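Local coordinates for cellulase (Soil metagenome, PDB 5I2U), which is a halotolerant cellulase, a glycoside hydrolase of family 5 with a TIM-barrel fold that probably hydrolyses the beta-1,4 bonds of cellulose, at residues V88-G93 against Q109-V114; N74-L79 against N121-I126. All coordinates share one frame; numbering follows the deposited sequence. Where two conformers were deposited one is given.

Interaction 1: V88-G93 against Q109-V114; sequences VRAAMG and QCITPV
A90 and M92 of the second barrel strand meet I111 and V114 of the helix that follows it in the TIM barrel. Strand 87-93, helix 104-120 and strand 124-130 form one beta-alpha-beta unit. The short segments are nearly antiparallel, at 170°, with their axes 9.0 Å apart. The contact is buried and wholly apolar, with no hydrogen bond across it. Strand alternation sets its pattern. V88 and A90 point toward the helix. R89 and A91 point away from it, and R89 makes salt bridges to D128, E159 and E250.

A90 CB is the small central group. It meets one helical turn through two residues three apart. V114 CG1 approaches A90 CB to 4.2 Å, and I111 CG2 comes to 4.3 Å from the same A90 CB. V114 CG1 lies anti to its own backbone N (chi1 176°), which carries this methyl out toward the strand.

I111 can be followed from its root. I111 CB stands 4.6 Å from A90 CB, with the I111 methyl branch directed between A90 and M92. I111 CG2 reaches M92 CB at 4.1 Å as well as A90, so one methyl spans two residues of the strand. The longer branch takes another course. CG1 sits between the backbone N and the carbonyl carbon (chi1 68°), leaving CG2 to face the strand. CD1 then lies on the side of the methionine sulfur.

F142 and M146 of helix 136-150 also touch I111, and F142 touches M92 too. This face of the unit is therefore shared with the next helix around the barrel. M92 SD ends 4.4 Å from I111 CD1.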
loop_
_atom_site.group_PDB
_atom_site.type_symbol
_atom_site.label_atom_id
_atom_site.label_comp_id
_atom_site.label_asym_id
_atom_site.label_seq_id
_atom_site.Cartn_x
_atom_site.Cartn_y
_atom_site.Cartn_z
ATOM N N VAL A 88 -6.359 -2.341 -3.621
ATOM C CA VAL A 88 -6.269 -3.248 -2.474
ATOM C C VAL A 88 -4.820 -3.640 -2.275
ATOM O O VAL A 88 -4.102 -3.878 -3.233
ATOM C CB VAL A 88 -7.163 -4.493 -2.629
ATOM C CG1 VAL A 88 -8.599 -4.046 -2.531
ATOM C CG2 VAL A 88 -6.927 -5.211 -3.949
ATOM N N ARG A 89 -4.376 -3.666 -1.030
ATOM C CA ARG A 89 -2.974 -3.974 -0.741
ATOM C C ARG A 89 -2.900 -5.303 -0.037
ATOM O O ARG A 89 -3.654 -5.549 0.921
ATOM C CB ARG A 89 -2.354 -2.844 0.088
ATOM C CG ARG A 89 -0.897 -2.999 0.503
ATOM C CD ARG A 89 -0.470 -1.679 1.136
ATOM N NE ARG A 89 0.901 -1.574 1.651
ATOM C CZ ARG A 89 1.273 -1.581 2.938
ATOM N NH1 ARG A 89 0.398 -1.797 3.930
ATOM N NH2 ARG A 89 2.554 -1.403 3.240
ATOM N N ALA A 90 -2.020 -6.159 -0.548
ATOM C CA ALA A 90 -1.755 -7.476 0.012
ATOM C C ALA A 90 -0.460 -7.406 0.812
ATOM O O ALA A 90 0.624 -7.296 0.238
ATOM C CB ALA A 90 -1.651 -8.516 -1.103
ATOM N N ALA A 91 -0.585 -7.477 2.134
ATOM C CA ALA A 91 0.555 -7.314 3.012
ATOM C C ALA A 91 1.169 -8.673 3.328
ATOM O O ALA A 91 0.789 -9.330 4.303
ATOM C CB ALA A 91 0.142 -6.580 4.284
ATOM N N MET A 92 2.142 -9.072 2.511
ATOM C CA MET A 92 2.840 -10.333 2.710
ATOM C C MET A 92 3.925 -10.167 3.758
ATOM O O MET A 92 5.014 -9.680 3.477
ATOM C CB MET A 92 3.420 -10.861 1.398
ATOM C CG MET A 92 3.853 -12.314 1.502
ATOM S SD MET A 92 4.702 -12.892 0.022
ATOM C CE MET A 92 6.289 -12.077 0.198
ATOM N N GLY A 93 3.579 -10.529 4.989
ATOM C CA GLY A 93 4.478 -10.548 6.127
ATOM C C GLY A 93 5.788 -11.256 5.926
ATOM O O GLY A 93 5.814 -12.428 5.534
ATOM N N GLN A 109 -0.355 -18.960 -0.957
ATOM C CA GLN A 109 -1.791 -19.307 -0.813
ATOM C C GLN A 109 -2.685 -18.104 -0.454
ATOM O O GLN A 109 -3.834 -18.049 -0.865
ATOM C CB GLN A 109 -1.979 -20.428 0.229
ATOM C CG GLN A 109 -1.610 -21.824 -0.280
ATOM C CD GLN A 109 -1.431 -22.868 0.823
ATOM O OE1 GLN A 109 -0.586 -23.745 0.705
ATOM N NE2 GLN A 109 -2.215 -22.772 1.887
ATOM N N CYS A 110 -2.148 -17.143 0.295
ATOM C CA CYS A 110 -2.923 -15.957 0.703
ATOM C C CYS A 110 -3.006 -14.866 -0.374
ATOM O O CYS A 110 -4.087 -14.406 -0.707
ATOM C CB CYS A 110 -2.356 -15.374 2.000
ATOM S SG CYS A 110 -2.638 -16.420 3.456
ATOM N N ILE A 111 -1.862 -14.470 -0.918
ATOM C CA ILE A 111 -1.803 -13.345 -1.871
ATOM C C ILE A 111 -2.426 -13.637 -3.255
ATOM O O ILE A 111 -2.920 -12.738 -3.920
ATOM C CB ILE A 111 -0.367 -12.798 -2.039
ATOM C CG1 ILE A 111 0.568 -13.792 -2.745
ATOM C CG2 ILE A 111 0.198 -12.400 -0.682
ATOM C CD1 ILE A 111 1.836 -13.157 -3.288
ATOM N N THR A 112 -2.393 -14.898 -3.676
ATOM C CA THR A 112 -2.834 -15.302 -5.006
ATOM C C THR A 112 -4.324 -15.021 -5.259
ATOM O O THR A 112 -4.645 -14.401 -6.269
ATOM C CB THR A 112 -2.444 -16.775 -5.267
ATOM O OG1 THR A 112 -1.016 -16.869 -5.209
ATOM C CG2 THR A 112 -2.935 -17.285 -6.638
ATOM N N PRO A 113 -5.226 -15.440 -4.350
ATOM C CA PRO A 113 -6.636 -15.073 -4.556
ATOM C C PRO A 113 -6.909 -13.564 -4.486
ATOM O O PRO A 113 -7.792 -13.079 -5.176
ATOM C CB PRO A 113 -7.372 -15.812 -3.427
ATOM C CG PRO A 113 -6.320 -16.232 -2.457
ATOM C CD PRO A 113 -5.073 -16.411 -3.250
ATOM N N VAL A 114 -6.134 -12.826 -3.688
ATOM C CA VAL A 114 -6.288 -11.374 -3.616
ATOM C C VAL A 114 -5.886 -10.715 -4.947
ATOM O O VAL A 114 -6.592 -9.825 -5.444
ATOM C CB VAL A 114 -5.498 -10.789 -2.428
ATOM C CG1 VAL A 114 -5.563 -9.252 -2.388
ATOM C CG2 VAL A 114 -6.035 -11.371 -1.120
#

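Interaction 2: N74-L79 against N121-I126; sequences NAVQWL and NGIYVI
A Schellman motif ends helix 104-120, and the turn it makes meets helix 73-81 before the third barrel strand begins. I123 N bonds back to A118 O and G122 N to I119 O, with G122 at positive phi.

N121 is the first residue to leave the helical conformation, and its side chain crosses that of Q77 at about a right angle. OD1 of N121 lies 3.4 Å from Q77 CG. N121 ND2 is 3.6 Å from Q77 CB, so the amide rests on the methylenes. The two amide planes are 33° apart and share no hydrogen bond. Each has another partner: N121 ND2 bonds to S117 O, and Q77 NE2 to D81 OD2. An alanine in place of N121 would probably leave S117 O without this donor and open a gap beside the Q77 methylenes.

Deeper in, V76 CG1 touches I123 CD1 at 4.2 Å. V76 also packs on V114 and S117 of helix 104-120, while I123 reaches A118 of that helix and V88 of strand 87-93. Helix 73-81 thus lies against both helix 104-120 and the turn leading into strand 124-130.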
loop_
_atom_site.group_PDB
_atom_site.type_symbol
_atom_site.label_atom_id
_atom_site.label_comp_id
_atom_site.label_asym_id
_atom_site.label_seq_id
_atom_site.Cartn_x
_atom_site.Cartn_y
_atom_site.Cartn_z
ATOM N N ASN A 74 -13.728 -13.122 -2.087
ATOM C CA ASN A 74 -14.977 -12.474 -1.732
ATOM C C ASN A 74 -14.752 -11.196 -0.922
ATOM O O ASN A 74 -15.402 -10.173 -1.167
ATOM C CB ASN A 74 -15.885 -13.446 -0.988
ATOM C CG ASN A 74 -16.314 -14.639 -1.856
ATOM O OD1 ASN A 74 -16.333 -14.568 -3.086
ATOM N ND2 ASN A 74 -16.670 -15.738 -1.205
ATOM N N ALA A 75 -13.806 -11.245 0.010
ATOM C CA ALA A 75 -13.407 -10.047 0.751
ATOM C C ALA A 75 -12.959 -8.944 -0.192
ATOM O O ALA A 75 -13.372 -7.799 -0.037
ATOM C CB ALA A 75 -12.298 -10.368 1.734
ATOM N N VAL A 76 -12.162 -9.306 -1.203
ATOM C CA VAL A 76 -11.675 -8.330 -2.174
ATOM C C VAL A 76 -12.826 -7.756 -3.019
ATOM O O VAL A 76 -12.910 -6.548 -3.172
ATOM C CB VAL A 76 -10.567 -8.900 -3.082
ATOM C CG1 VAL A 76 -10.086 -7.857 -4.065
ATOM C CG2 VAL A 76 -9.370 -9.341 -2.263
ATOM N N GLN A 77 -13.704 -8.608 -3.553
ATOM C CA GLN A 77 -14.880 -8.137 -4.292
ATOM C C GLN A 77 -15.746 -7.247 -3.417
ATOM O O GLN A 77 -16.242 -6.234 -3.898
ATOM C CB GLN A 77 -15.736 -9.292 -4.822
ATOM C CG GLN A 77 -16.991 -8.815 -5.548
ATOM C CD GLN A 77 -17.841 -9.928 -6.108
ATOM O OE1 GLN A 77 -17.546 -11.113 -5.927
ATOM N NE2 GLN A 77 -18.925 -9.553 -6.785
ATOM N N TRP A 78 -15.953 -7.635 -2.158
ATOM C CA TRP A 78 -16.718 -6.797 -1.247
ATOM C C TRP A 78 -16.052 -5.411 -1.018
ATOM O O TRP A 78 -16.746 -4.397 -0.956
ATOM C CB TRP A 78 -16.992 -7.508 0.089
ATOM C CG TRP A 78 -17.904 -6.700 1.016
ATOM C CD1 TRP A 78 -17.523 -5.990 2.130
ATOM C CD2 TRP A 78 -19.321 -6.509 0.890
ATOM N NE1 TRP A 78 -18.613 -5.385 2.704
ATOM C CE2 TRP A 78 -19.730 -5.683 1.965
ATOM C CE3 TRP A 78 -20.289 -6.965 -0.023
ATOM C CZ2 TRP A 78 -21.066 -5.291 2.150
ATOM C CZ3 TRP A 78 -21.621 -6.577 0.162
ATOM C CH2 TRP A 78 -21.994 -5.753 1.247
ATOM N N LEU A 79 -14.734 -5.372 -0.874
ATOM C CA LEU A 79 -14.026 -4.087 -0.744
ATOM C C LEU A 79 -14.192 -3.223 -1.985
ATOM O O LEU A 79 -14.298 -2.003 -1.881
ATOM C CB LEU A 79 -12.538 -4.296 -0.459
ATOM C CG LEU A 79 -12.234 -4.848 0.945
ATOM C CD1 LEU A 79 -10.824 -5.399 0.993
ATOM C CD2 LEU A 79 -12.431 -3.780 2.019
ATOM N N ASN A 121 -12.171 -8.278 -10.556
ATOM C CA ASN A 121 -13.083 -7.168 -10.233
ATOM C C ASN A 121 -12.643 -5.799 -10.743
ATOM O O ASN A 121 -13.234 -4.801 -10.376
ATOM C CB ASN A 121 -13.345 -7.142 -8.728
ATOM C CG ASN A 121 -14.097 -8.376 -8.255
ATOM O OD1 ASN A 121 -15.295 -8.515 -8.512
ATOM N ND2 ASN A 121 -13.401 -9.284 -7.563
ATOM N N GLY A 122 -11.600 -5.751 -11.566
ATOM C CA GLY A 122 -11.201 -4.520 -12.239
ATOM C C GLY A 122 -10.579 -3.441 -11.358
ATOM O O GLY A 122 -10.770 -2.245 -11.613
ATOM N N ILE A 123 -9.821 -3.839 -10.333
ATOM C CA ILE A 123 -9.136 -2.870 -9.467
ATOM C C ILE A 123 -7.630 -3.135 -9.382
ATOM O O ILE A 123 -7.153 -4.219 -9.738
ATOM C CB ILE A 123 -9.757 -2.794 -8.051
ATOM C CG1 ILE A 123 -9.671 -4.142 -7.327
ATOM C CG2 ILE A 123 -11.215 -2.334 -8.127
ATOM C CD1 ILE A 123 -9.713 -4.013 -5.815
ATOM N N TYR A 124 -6.899 -2.115 -8.923
ATOM C CA TYR A 124 -5.454 -2.190 -8.788
ATOM C C TYR A 124 -5.118 -2.918 -7.498
ATOM O O TYR A 124 -5.908 -2.918 -6.531
ATOM C CB TYR A 124 -4.806 -0.782 -8.838
ATOM C CG TYR A 124 -4.973 -0.121 -10.194
ATOM C CD1 TYR A 124 -4.047 -0.341 -11.221
ATOM C CD2 TYR A 124 -6.074 0.689 -10.467
ATOM C CE1 TYR A 124 -4.215 0.231 -12.473
ATOM C CE2 TYR A 124 -6.239 1.275 -11.710
ATOM C CZ TYR A 124 -5.313 1.031 -12.714
ATOM O OH TYR A 124 -5.479 1.600 -13.947
ATOM N N VAL A 125 -3.939 -3.538 -7.486
ATOM C CA VAL A 125 -3.518 -4.324 -6.354
ATOM C C VAL A 125 -2.037 -4.108 -6.086
ATOM O O VAL A 125 -1.207 -4.165 -7.012
ATOM C CB VAL A 125 -3.861 -5.821 -6.544
ATOM C CG1 VAL A 125 -3.226 -6.397 -7.809
ATOM C CG2 VAL A 125 -3.454 -6.617 -5.314
ATOM N N ILE A 126 -1.720 -3.836 -4.822
ATOM C CA ILE A 126 -0.346 -3.650 -4.403
ATOM C C ILE A 126 0.121 -4.972 -3.842
ATOM O O ILE A 126 -0.526 -5.526 -2.965
ATOM C CB ILE A 126 -0.187 -2.528 -3.336
ATOM C CG1 ILE A 126 -0.567 -1.166 -3.943
ATOM C CG2 ILE A 126 1.251 -2.462 -2.815
ATOM C CD1 ILE A 126 -0.791 -0.082 -2.902
#

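How the interactions relate
The centres of interactions 1 and 2 are 11 Å apart in the same sector of the barrel. In chain order come helix 73-81, strand 87-93, helix 104-120 and strand 124-130. Interaction 1 is nested inside the loop closed by interaction 2. The two meet in the parallel sheet, where strands 87-93 and 124-130 are neighbours. Probable backbone hydrogen bonds join V88 O to I126 N and A90 N to I126 O, both at 2.9 Å. Together the contacts tie two neighbouring strands to two outer helices, on one side of the (beta/alpha)8 framework.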